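Local atomic coordinates of threonine phosphate decarboxylase-like enzyme (Sulfurospirillum multivorans, PDB entry 6OUX), a protein that catalyses the pyridoxal phosphate-dependent decarboxylation of L-serine O-phosphate to ethanolamine O-phosphate, a precursor in norcobamide biosynthesis. Residues 155-159 with 160-164; 131-134 with 135-138; 6-9 with 10-13; 372-375 with 376-379; 284-288 with 289-293. One frame throughout, in Å; residues are numbered along the deposited sequence.

All five contacts are local, each joining residues along a turn or at a helix start. Contacts 1 and 4 are both capped helix N-termini and partly buried: contact 1 in the strand-helix-strand unit around the seven-stranded sheet, contact 4 next to the five-stranded sheet, their centres about 33 Å apart. Contact 5, also partly buried, joins helices 277-286 and 289-314 through aromatic and aliphatic packing with a salt bridge on its more exposed side. Contacts 2 and 3 lie at the surface and rely on backbone carbonyls, contact 2 near the probable substrate-binding residues and contact 3 near the N-terminus, between helices 3-6 and 11-19. Helix 289-314 begins in contact 5 and is touched by contact 4.

Contact 1. Residues 155-159 with 160-164; sequences YSFDA and DKYCQ
The junction of Phe157 and Asp158 with Lys161 and Tyr162 is an N-terminal helix cap with a hydrophobic staple, at the start of helix 159-169. The helix is the crossover of a beta-alpha-beta unit: it joins strands 143-148 and 173-177, parallel in the seven-stranded sheet with strand 123-128 between them. Asp158 is the N-cap: its OD1 accepts from Lys161 N at 3.1 Å, in a bond that is nearly straight (172°) although the donor sits well above the carboxylate plane. The other carboxylate oxygen faces the extended Lys161 chain, and the salt bridge there is long: Asp158 OD2 is 3.7 Å from Lys161 NZ. The first helical turn closes through Tyr162 N to Asp158 O at 3.0 Å and Cys163 N to Ala159 O, also at 3.0 Å.

Phe157 and Tyr162, the residue before the cap and the fourth after it, form the staple. With CG anti to the backbone N in both, the rings swing together on one side of the backbone. They pair obliquely, with centroids 4.7 Å apart and planes at 53°. Leu195 of helix 189-198 and Leu176 of strand 173-177 touch both rings, while Phe147 meets Tyr162 edge-to-face. The closest point of the staple is Phe157 CZ, poised over one face of the tyrosine ring, offset toward its rim and 3.2 Å from Tyr162 CG.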
# COMPACT_ATOMS: atom_id res chain seq x y z
N TYR A 155 -22.73 -11.64 -23.12
CA TYR A 155 -22.58 -11.03 -21.80
C TYR A 155 -22.84 -9.53 -21.81
O TYR A 155 -22.42 -8.83 -20.89
CB TYR A 155 -21.19 -11.28 -21.22
CG TYR A 155 -20.95 -12.77 -20.96
CD1 TYR A 155 -21.60 -13.43 -19.91
CD2 TYR A 155 -20.13 -13.50 -21.79
CE1 TYR A 155 -21.41 -14.74 -19.68
CE2 TYR A 155 -19.90 -14.82 -21.55
CZ TYR A 155 -20.57 -15.46 -20.51
OH TYR A 155 -20.33 -16.81 -20.28
N SER A 156 -23.61 -9.11 -22.81
CA SER A 156 -24.03 -7.73 -23.03
C SER A 156 -24.96 -7.33 -21.92
O SER A 156 -25.86 -8.08 -21.55
CB SER A 156 -24.81 -7.65 -24.36
OG SER A 156 -25.12 -6.34 -24.72
N PHE A 157 -24.71 -6.15 -21.40
CA PHE A 157 -25.43 -5.61 -20.26
C PHE A 157 -26.74 -5.00 -20.78
O PHE A 157 -26.75 -3.96 -21.49
CB PHE A 157 -24.54 -4.55 -19.64
CG PHE A 157 -25.07 -3.99 -18.40
CD1 PHE A 157 -24.95 -4.68 -17.21
CD2 PHE A 157 -25.75 -2.79 -18.43
CE1 PHE A 157 -25.48 -4.16 -16.05
CE2 PHE A 157 -26.27 -2.25 -17.29
CZ PHE A 157 -26.13 -2.93 -16.10
N ASP A 158 -27.85 -5.68 -20.49
CA ASP A 158 -29.16 -5.15 -20.84
C ASP A 158 -29.64 -4.11 -19.74
O ASP A 158 -30.02 -4.48 -18.60
CB ASP A 158 -30.13 -6.30 -21.02
CG ASP A 158 -31.57 -5.83 -21.28
OD1 ASP A 158 -31.93 -4.70 -20.92
OD2 ASP A 158 -32.33 -6.63 -21.85
N ALA A 159 -29.62 -2.84 -20.11
CA ALA A 159 -29.73 -1.71 -19.17
C ALA A 159 -31.15 -1.55 -18.58
O ALA A 159 -31.31 -1.25 -17.41
CB ALA A 159 -29.32 -0.44 -19.84
N ASP A 160 -32.16 -1.72 -19.43
CA ASP A 160 -33.54 -1.70 -18.98
C ASP A 160 -33.83 -2.80 -17.96
O ASP A 160 -34.50 -2.51 -16.91
CB ASP A 160 -34.47 -1.81 -20.18
CG ASP A 160 -35.94 -1.79 -19.79
OD1 ASP A 160 -36.50 -0.71 -19.52
OD2 ASP A 160 -36.53 -2.87 -19.74
N LYS A 161 -33.38 -4.04 -18.25
CA LYS A 161 -33.67 -5.15 -17.34
C LYS A 161 -32.95 -4.99 -16.06
O LYS A 161 -33.45 -5.34 -15.01
CB LYS A 161 -33.36 -6.53 -17.93
CG LYS A 161 -34.35 -6.93 -19.00
CD LYS A 161 -33.95 -8.18 -19.76
CE LYS A 161 -34.87 -8.39 -20.97
NZ LYS A 161 -34.51 -9.65 -21.66
N TYR A 162 -31.74 -4.50 -16.16
CA TYR A 162 -30.93 -4.23 -14.99
C TYR A 162 -31.64 -3.21 -14.08
O TYR A 162 -31.76 -3.44 -12.90
CB TYR A 162 -29.62 -3.69 -15.41
CG TYR A 162 -28.74 -3.35 -14.23
CD1 TYR A 162 -28.11 -4.36 -13.50
CD2 TYR A 162 -28.57 -2.06 -13.85
CE1 TYR A 162 -27.29 -4.06 -12.45
CE2 TYR A 162 -27.76 -1.73 -12.78
CZ TYR A 162 -27.16 -2.72 -12.07
OH TYR A 162 -26.38 -2.38 -11.00
N CYS A 163 -32.11 -2.11 -14.66
CA CYS A 163 -32.81 -1.10 -13.90
C CYS A 163 -34.06 -1.65 -13.20
O CYS A 163 -34.31 -1.34 -12.05
CB CYS A 163 -33.21 0.04 -14.80
SG CYS A 163 -31.80 1.08 -15.18
N GLN A 164 -34.83 -2.47 -13.90
CA GLN A 164 -36.00 -3.07 -13.29
C GLN A 164 -35.62 -4.01 -12.10
O GLN A 164 -36.28 -4.03 -11.07
CB GLN A 164 -36.78 -3.84 -14.34
CG GLN A 164 -38.07 -4.37 -13.81
CD GLN A 164 -38.96 -3.23 -13.29
OE1 GLN A 164 -39.22 -3.13 -12.08
NE2 GLN A 164 -39.36 -2.36 -14.17

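Contact 2. Residues 131-134 with 135-138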
# COMPACT_ATOMS: atom_id res chain seq x y z
N PHE A 131 -14.76 -10.62 -12.63
CA PHE A 131 -13.48 -11.22 -12.28
C PHE A 131 -13.19 -11.18 -10.78
O PHE A 131 -12.76 -12.18 -10.22
CB PHE A 131 -12.33 -10.55 -13.01
CG PHE A 131 -11.05 -11.33 -12.95
CD1 PHE A 131 -10.79 -12.30 -13.88
CD2 PHE A 131 -10.13 -11.12 -11.95
CE1 PHE A 131 -9.59 -13.06 -13.85
CE2 PHE A 131 -8.93 -11.84 -11.91
CZ PHE A 131 -8.66 -12.82 -12.87
N SER A 132 -13.37 -10.03 -10.15
CA SER A 132 -13.19 -9.88 -8.71
C SER A 132 -14.41 -10.30 -7.90
O SER A 132 -15.52 -10.04 -8.31
CB SER A 132 -12.90 -8.44 -8.38
OG SER A 132 -11.86 -7.98 -9.17
N SER A 133 -14.20 -10.99 -6.79
CA SER A 133 -15.30 -11.31 -5.90
C SER A 133 -15.37 -10.13 -4.97
O SER A 133 -14.34 -9.60 -4.52
CB SER A 133 -15.06 -12.59 -5.07
OG SER A 133 -15.99 -13.57 -5.49
N TYR A 134 -16.58 -9.68 -4.73
CA TYR A 134 -16.76 -8.56 -3.83
C TYR A 134 -17.54 -9.05 -2.58
O TYR A 134 -17.49 -8.39 -1.55
CB TYR A 134 -17.45 -7.38 -4.56
CG TYR A 134 -16.77 -6.84 -5.86
CD1 TYR A 134 -15.73 -5.91 -5.80
CD2 TYR A 134 -17.18 -7.27 -7.13
CE1 TYR A 134 -15.13 -5.41 -6.96
CE2 TYR A 134 -16.59 -6.78 -8.31
CZ TYR A 134 -15.55 -5.85 -8.21
OH TYR A 134 -14.92 -5.37 -9.36
N TYR A 135 -18.26 -10.19 -2.67
CA TYR A 135 -19.07 -10.69 -1.55
C TYR A 135 -18.25 -10.89 -0.27
O TYR A 135 -18.83 -10.79 0.78
CB TYR A 135 -19.87 -11.98 -1.89
CG TYR A 135 -19.01 -13.21 -1.81
CD1 TYR A 135 -18.18 -13.56 -2.89
CD2 TYR A 135 -18.97 -13.98 -0.67
CE1 TYR A 135 -17.34 -14.66 -2.83
CE2 TYR A 135 -18.13 -15.10 -0.60
CZ TYR A 135 -17.30 -15.42 -1.68
OH TYR A 135 -16.44 -16.49 -1.65
N GLU A 136 -16.94 -11.16 -0.32
CA GLU A 136 -16.18 -11.36 0.93
C GLU A 136 -15.94 -10.06 1.65
O GLU A 136 -15.50 -10.07 2.79
CB GLU A 136 -14.80 -12.04 0.77
CG GLU A 136 -14.72 -13.21 -0.19
CD GLU A 136 -14.19 -12.75 -1.51
OE1 GLU A 136 -14.79 -11.78 -2.03
OE2 GLU A 136 -13.15 -13.29 -1.97
N PHE A 137 -16.23 -8.93 1.03
CA PHE A 137 -15.87 -7.69 1.69
C PHE A 137 -17.02 -6.94 2.35
O PHE A 137 -16.79 -5.99 3.11
CB PHE A 137 -15.01 -6.91 0.72
CG PHE A 137 -13.73 -7.64 0.42
CD1 PHE A 137 -12.65 -7.56 1.31
CD2 PHE A 137 -13.63 -8.48 -0.68
CE1 PHE A 137 -11.47 -8.25 1.06
CE2 PHE A 137 -12.45 -9.18 -0.93
CZ PHE A 137 -11.37 -9.06 -0.06
N VAL A 138 -18.25 -7.41 2.14
CA VAL A 138 -19.41 -6.78 2.74
C VAL A 138 -19.48 -7.23 4.21
O VAL A 138 -18.94 -8.29 4.56
CB VAL A 138 -20.73 -7.12 2.00
CG1 VAL A 138 -20.63 -6.80 0.50
CG2 VAL A 138 -21.18 -8.56 2.22
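Ser133 is the first residue of 131-134 to meet 135-138, and it does so on two fronts; just before it in the chain, Phe131 makes a cation-pi contact with Arg369, which probably binds the substrate. Ser133 OG lies at the edge of the Tyr135 ring, in the ring plane and 3.2 Å from Tyr135 CE1, so the hydroxyl oxygen faces aromatic C-H groups. On the second front, Glu136 OE1 comes to 3.2 Å from Ser133 CB. The Glu136 chain bends at chi2 (98°), which folds the carboxylate back over the serine instead of sending it straight outward. Glu136 OE1 is also 3.3 Å from Ser133 O; both are acceptors, so this approach gains nothing from hydrogen bonding. Tyr135 can offer its edge because its CG is placed between the backbone N and the carbonyl carbon (chi1 80°).

Tyr134 follows, and its part is played by the backbone. Tyr134 O accepts from Phe137 N at 2.9 Å with an N-H...O angle of 164°, closing a turn around Tyr135 and Glu136; the donor stands above the carbonyl plane. The edge of the Phe137 ring passes nearby: Phe137 CD2 lies 4.0 Å from Tyr134 O. The tyrosine ring itself turns the other way, onto Ile112 and Leu116 of helix 108-116 and Leu126 of strand 123-128, with its side chain about 5 Å from that of Asn181, which probably binds the substrate. With one hydrogen bond across the contact and otherwise van der Waals approaches, the turn probably owes its shape more to the main-chain bond and the buried Tyr134 than to the Ser133, Tyr135 and Glu136 side chains.

Contact 3. Residues 6-9 with 10-13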
# COMPACT_ATOMS: atom_id res chain seq x y z
N MET A 6 -2.59 -37.95 -29.04
CA MET A 6 -1.68 -36.82 -29.21
C MET A 6 -2.12 -35.70 -28.25
O MET A 6 -1.31 -35.06 -27.59
CB MET A 6 -1.64 -36.34 -30.70
CG MET A 6 -0.96 -37.33 -31.68
SD MET A 6 -0.98 -36.90 -33.48
CE MET A 6 0.43 -37.91 -33.98
N ASN A 7 -3.42 -35.52 -28.13
CA ASN A 7 -3.95 -34.53 -27.21
C ASN A 7 -3.83 -34.81 -25.71
O ASN A 7 -4.13 -33.93 -24.91
CB ASN A 7 -5.40 -34.20 -27.59
CG ASN A 7 -5.47 -33.43 -28.91
OD1 ASN A 7 -4.45 -32.91 -29.41
ND2 ASN A 7 -6.65 -33.39 -29.50
N ALA A 8 -3.40 -36.02 -25.32
CA ALA A 8 -3.14 -36.32 -23.92
C ALA A 8 -1.63 -36.16 -23.57
O ALA A 8 -1.23 -36.46 -22.43
CB ALA A 8 -3.63 -37.73 -23.59
N ARG A 9 -0.83 -35.72 -24.56
CA ARG A 9 0.62 -35.48 -24.44
C ARG A 9 1.10 -34.83 -23.14
O ARG A 9 2.17 -35.16 -22.65
CB ARG A 9 1.02 -34.45 -25.48
CG ARG A 9 1.71 -34.94 -26.71
CD ARG A 9 1.85 -33.74 -27.66
NE ARG A 9 0.54 -33.32 -28.20
CZ ARG A 9 -0.02 -32.11 -28.09
NH1 ARG A 9 0.60 -31.11 -27.47
NH2 ARG A 9 -1.21 -31.89 -28.63
N ASN A 10 0.38 -33.83 -22.65
CA ASN A 10 0.86 -33.01 -21.52
C ASN A 10 0.19 -33.32 -20.19
O ASN A 10 0.24 -32.52 -19.25
CB ASN A 10 0.66 -31.51 -21.83
CG ASN A 10 1.48 -31.02 -23.03
OD1 ASN A 10 0.98 -30.24 -23.87
ND2 ASN A 10 2.74 -31.41 -23.10
N THR A 11 -0.44 -34.49 -20.12
CA THR A 11 -1.29 -34.86 -19.03
C THR A 11 -0.54 -34.75 -17.68
O THR A 11 -1.07 -34.20 -16.70
CB THR A 11 -1.91 -36.30 -19.23
OG1 THR A 11 -2.79 -36.33 -20.37
CG2 THR A 11 -2.69 -36.74 -18.05
N GLN A 12 0.67 -35.28 -17.66
CA GLN A 12 1.51 -35.29 -16.43
C GLN A 12 1.71 -33.85 -15.96
O GLN A 12 1.41 -33.49 -14.82
CB GLN A 12 2.85 -36.00 -16.67
CG GLN A 12 3.63 -36.17 -15.35
CD GLN A 12 4.96 -36.93 -15.50
OE1 GLN A 12 5.42 -37.28 -16.59
NE2 GLN A 12 5.56 -37.21 -14.37
N PHE A 13 2.12 -33.01 -16.88
CA PHE A 13 2.22 -31.59 -16.59
C PHE A 13 0.89 -30.98 -16.12
O PHE A 13 0.79 -30.34 -15.06
CB PHE A 13 2.73 -30.86 -17.82
CG PHE A 13 2.83 -29.37 -17.63
CD1 PHE A 13 1.70 -28.52 -17.85
CD2 PHE A 13 4.02 -28.79 -17.20
CE1 PHE A 13 1.79 -27.17 -17.66
CE2 PHE A 13 4.09 -27.42 -17.02
CZ PHE A 13 2.99 -26.62 -17.27
O HOH W 1 -2.19 -32.72 -22.98
O HOH W 2 3.51 -34.15 -19.58
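Two overlapping type I beta turns, Met6 to Arg9 and Ala8 to Thr11, bridge helix 3-6 to helix 11-19, and the contact belongs to the second of them. Its focus is Ala8 O, which receives two bonds from Thr11. Thr11 N reaches Ala8 O at 3.1 Å, from well above the carbonyl plane, and Thr11 OG1 donates to it at 2.6 Å with only a modest tilt. Both donors approach from the same face of that plane, so one residue grips the carbonyl like a pincer. The torsion of Thr11 makes this possible: OG1 lies anti to the carbonyl carbon and beside the backbone N (chi1 -65°), bringing the hydroxyl next to the amide that shares its acceptor. A valine in its place would lack the hydroxyl, and Ala8 O would probably be left with the out-of-plane amide bond as its grip from this residue, making the turn easier to deform. The first turn is closed by Arg9 N to Met6 O.

Water serves some of the other backbone groups. One water donates to Asn7 O at 3.0 Å and accepts from Asn10 N at 2.8 Å; a second accepts from Phe13 N at 3.2 Å. Asn10 stands at the N-cap position of helix 11-19, yet its side chain makes no capping bond. It lies alongside that of Arg9, whose NH1 forms a salt bridge with Glu349 of helix 339-350. What results is a solvent-exposed linker whose shape probably depends on the two backbone turn bonds, the second Thr11 bond and bridging water, with the arginine tying it to the neighbouring helix.

Contact 4. Residues 372-375 with 376-379; sequences GRTR and EENN
Asn378 and Glu377 reach back from the first turn of helix 375-388 toward Arg373 and Thr374. The Asn378 amide lies against the Arg373 backbone: OD1 accepts from Arg373 N at 2.8 Å, the donor tilted slightly (16°) from the carboxamide plane, while ND2 gives a weak bond to Arg373 O at 3.3 Å. A water reinforces the second arm, donating to Arg373 O and accepting from ND2. Were the amide lost to an alanine, Arg373 N would probably be left without its acceptor and Glu305 without the ND2 donor.

OG1 of the N-cap Thr374, set between the backbone N and the carbonyl carbon (chi1 62°), takes a weak capping bond from Glu377 N at 3.3 Å, and Thr374 O receives Asn378 N at 2.8 Å. The Glu377 chain crosses that of Arg373 at a slant, the guanidinium and carboxylate planes 50° apart. Glu377 OE2 packs 3.3 Å from Arg373 CB, but Arg373 NE is 4.1 Å from it, too far for a salt bridge.

After strand 367-371, Thr374 touches Pro53 and Tyr54 of helix 53-68, Glu377 rests on Ile45 of strand 45-46, and Asn378 packs on Phe309 of helix 289-314.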
# COMPACT_ATOMS: atom_id res chain seq x y z
N GLY A 372 -3.92 -8.35 -23.99
CA GLY A 372 -3.35 -7.94 -25.26
C GLY A 372 -1.95 -7.47 -24.97
O GLY A 372 -1.73 -6.78 -23.96
N ARG A 373 -0.99 -7.98 -25.76
CA ARG A 373 0.42 -7.60 -25.61
C ARG A 373 0.93 -6.69 -26.76
O ARG A 373 0.14 -5.94 -27.37
CB ARG A 373 1.28 -8.87 -25.47
CG ARG A 373 0.86 -9.81 -24.36
CD ARG A 373 0.43 -9.15 -23.07
NE ARG A 373 1.49 -8.38 -22.45
CZ ARG A 373 1.28 -7.42 -21.55
NH1 ARG A 373 0.03 -7.10 -21.12
NH2 ARG A 373 2.34 -6.77 -21.08
N THR A 374 2.22 -6.75 -27.07
CA THR A 374 2.75 -6.02 -28.18
C THR A 374 2.32 -6.78 -29.45
O THR A 374 1.92 -7.97 -29.39
CB THR A 374 4.30 -5.97 -28.12
OG1 THR A 374 4.84 -7.29 -28.21
CG2 THR A 374 4.81 -5.31 -26.82
N ARG A 375 2.52 -6.15 -30.60
CA ARG A 375 2.20 -6.78 -31.87
C ARG A 375 2.92 -8.10 -32.05
O ARG A 375 2.30 -9.05 -32.50
CB ARG A 375 2.38 -5.86 -33.10
CG ARG A 375 1.81 -6.46 -34.40
CD ARG A 375 2.15 -5.72 -35.68
NE ARG A 375 1.60 -4.37 -35.65
CZ ARG A 375 2.31 -3.24 -35.70
NH1 ARG A 375 3.65 -3.25 -35.85
NH2 ARG A 375 1.68 -2.08 -35.60
N GLU A 376 4.22 -8.15 -31.71
CA GLU A 376 5.01 -9.37 -31.88
C GLU A 376 4.49 -10.50 -30.99
O GLU A 376 4.32 -11.63 -31.42
CB GLU A 376 6.49 -9.11 -31.56
CG GLU A 376 7.39 -9.24 -32.79
CD GLU A 376 8.64 -8.38 -32.67
OE1 GLU A 376 9.76 -8.96 -32.52
OE2 GLU A 376 8.50 -7.12 -32.73
N GLU A 377 4.20 -10.15 -29.75
CA GLU A 377 3.69 -11.12 -28.80
C GLU A 377 2.30 -11.59 -29.22
O GLU A 377 2.01 -12.80 -29.13
CB GLU A 377 3.74 -10.56 -27.39
CG GLU A 377 5.18 -10.43 -26.89
CD GLU A 377 5.28 -9.92 -25.49
OE1 GLU A 377 6.14 -10.34 -24.75
OE2 GLU A 377 4.54 -9.02 -25.15
N ASN A 378 1.42 -10.69 -29.65
CA ASN A 378 0.11 -11.11 -30.10
C ASN A 378 0.22 -12.08 -31.24
O ASN A 378 -0.52 -13.04 -31.27
CB ASN A 378 -0.80 -9.93 -30.48
CG ASN A 378 -1.19 -9.07 -29.24
OD1 ASN A 378 -1.08 -9.55 -28.11
ND2 ASN A 378 -1.50 -7.84 -29.45
N ASN A 379 1.17 -11.86 -32.17
CA ASN A 379 1.28 -12.75 -33.32
C ASN A 379 1.62 -14.16 -32.84
O ASN A 379 1.03 -15.13 -33.32
CB ASN A 379 2.33 -12.19 -34.29
CG ASN A 379 2.32 -12.89 -35.65
OD1 ASN A 379 1.30 -12.94 -36.35
ND2 ASN A 379 3.50 -13.43 -36.04
O HOH W 3 -2.52 -5.43 -27.72

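Contact 5. Residues 284-288 with 289-293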
# COMPACT_ATOMS: atom_id res chain seq x y z
N ARG A 284 2.64 11.97 -10.04
CA ARG A 284 2.95 13.33 -10.51
C ARG A 284 3.35 13.33 -11.98
O ARG A 284 3.08 14.31 -12.68
CB ARG A 284 4.04 13.95 -9.71
CG ARG A 284 3.68 14.23 -8.27
CD ARG A 284 4.89 14.85 -7.54
NE ARG A 284 4.52 15.10 -6.17
CZ ARG A 284 3.87 16.18 -5.74
NH1 ARG A 284 3.57 17.20 -6.56
NH2 ARG A 284 3.54 16.25 -4.46
N LEU A 285 3.95 12.25 -12.44
CA LEU A 285 4.19 12.10 -13.84
C LEU A 285 2.89 12.07 -14.64
O LEU A 285 2.71 12.80 -15.60
CB LEU A 285 4.99 10.81 -14.06
CG LEU A 285 5.43 10.57 -15.49
CD1 LEU A 285 6.50 11.60 -15.90
CD2 LEU A 285 5.94 9.16 -15.54
N PHE A 286 1.97 11.23 -14.18
CA PHE A 286 0.75 10.87 -14.92
C PHE A 286 -0.15 12.05 -15.18
O PHE A 286 -0.99 11.96 -16.07
CB PHE A 286 -0.06 9.81 -14.16
CG PHE A 286 0.59 8.47 -14.06
CD1 PHE A 286 1.70 8.12 -14.83
CD2 PHE A 286 0.09 7.53 -13.15
CE1 PHE A 286 2.28 6.85 -14.68
CE2 PHE A 286 0.67 6.29 -12.99
CZ PHE A 286 1.74 5.94 -13.78
N VAL A 287 0.08 13.17 -14.49
CA VAL A 287 -0.70 14.40 -14.74
C VAL A 287 0.05 15.55 -15.40
O VAL A 287 -0.52 16.62 -15.68
CB VAL A 287 -1.48 14.82 -13.45
CG1 VAL A 287 -2.30 13.63 -12.95
CG2 VAL A 287 -0.57 15.32 -12.34
N ARG A 288 1.32 15.34 -15.74
CA ARG A 288 2.04 16.35 -16.51
C ARG A 288 1.53 16.36 -17.93
O ARG A 288 1.35 15.32 -18.54
CB ARG A 288 3.53 16.10 -16.51
CG ARG A 288 4.31 17.02 -15.58
CD ARG A 288 5.48 16.29 -15.03
NE ARG A 288 6.41 15.94 -16.07
CZ ARG A 288 7.49 15.19 -15.88
NH1 ARG A 288 7.75 14.65 -14.71
NH2 ARG A 288 8.30 14.96 -16.90
N GLU A 289 1.29 17.56 -18.46
CA GLU A 289 0.98 17.82 -19.86
C GLU A 289 1.87 17.10 -20.88
O GLU A 289 1.37 16.53 -21.86
CB GLU A 289 1.04 19.35 -20.12
CG GLU A 289 0.87 19.78 -21.57
CD GLU A 289 2.18 19.86 -22.35
OE1 GLU A 289 3.12 20.54 -21.86
OE2 GLU A 289 2.26 19.27 -23.46
N ASP A 290 3.18 17.25 -20.72
CA ASP A 290 4.14 16.68 -21.67
C ASP A 290 4.17 15.12 -21.66
O ASP A 290 4.26 14.45 -22.70
CB ASP A 290 5.54 17.23 -21.40
CG ASP A 290 6.00 17.09 -19.91
OD1 ASP A 290 5.27 17.49 -18.97
OD2 ASP A 290 7.11 16.59 -19.67
N PHE A 291 4.10 14.53 -20.47
CA PHE A 291 3.92 13.10 -20.36
C PHE A 291 2.60 12.67 -21.02
O PHE A 291 2.57 11.66 -21.69
CB PHE A 291 3.95 12.64 -18.90
CG PHE A 291 3.58 11.18 -18.72
CD1 PHE A 291 4.51 10.21 -18.93
CD2 PHE A 291 2.26 10.79 -18.45
CE1 PHE A 291 4.16 8.86 -18.80
CE2 PHE A 291 1.88 9.46 -18.36
CZ PHE A 291 2.84 8.48 -18.55
N LEU A 292 1.51 13.37 -20.72
CA LEU A 292 0.19 12.97 -21.21
C LEU A 292 0.10 12.95 -22.73
O LEU A 292 -0.60 12.14 -23.30
CB LEU A 292 -0.92 13.88 -20.62
CG LEU A 292 -1.33 13.42 -19.22
CD1 LEU A 292 -2.10 14.49 -18.41
CD2 LEU A 292 -2.08 12.07 -19.28
N LYS A 293 0.85 13.88 -23.39
CA LYS A 293 0.93 13.84 -24.83
C LYS A 293 1.49 12.55 -25.36
O LYS A 293 0.96 11.97 -26.30
CB LYS A 293 1.73 15.02 -25.36
CG LYS A 293 1.85 15.05 -26.90
CD LYS A 293 2.48 16.37 -27.43
CE LYS A 293 1.55 17.59 -27.26
NZ LYS A 293 1.46 18.21 -25.88
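Phe291 is the hub of the buried side, and Leu285 lies over one face of its ring. Leu285 CG is 3.9 Å from the Phe291 ring centroid and 26° off the normal, a CH-pi contact, the two side chains crossing at about a right angle. Phe286 runs alongside Phe291, pointing the same way, its CD1 3.8 Å from Phe291 CE2; this aromatic pair is oblique, with planes at 35°. Phe291 CG is anti to the backbone N, which swings the ring back over Leu285 and Phe286.

On the partly exposed side, Arg288 and Asp290 form a salt bridge through two weak hydrogen bonds: NE to OD1 at 3.5 Å and NH2 to OD2 at 3.4 Å. The carboxylate meets the guanidinium at its edge, with the two planes 19° apart, and Leu285 CD1 covers one guanidinium face. NH2 has a stronger partner in Glu66, so the arginine is shared between two acids.

Backbone bonds shape the turn that carries these side chains; Arg288 is at the N-cap position of helix 289-314. Arg288 N donates to Leu285 O at 2.9 Å, and Arg288 O accepts from Leu292 N at 2.9 Å. Farther out, Tyr62 of helix 53-68 meets Phe291 edge-to-face, and Phe246 stacks on Phe286. The whole is a short turn between two consecutive helices, the second consistent with the long helix that leads into the small domain in fold type I aminotransferases.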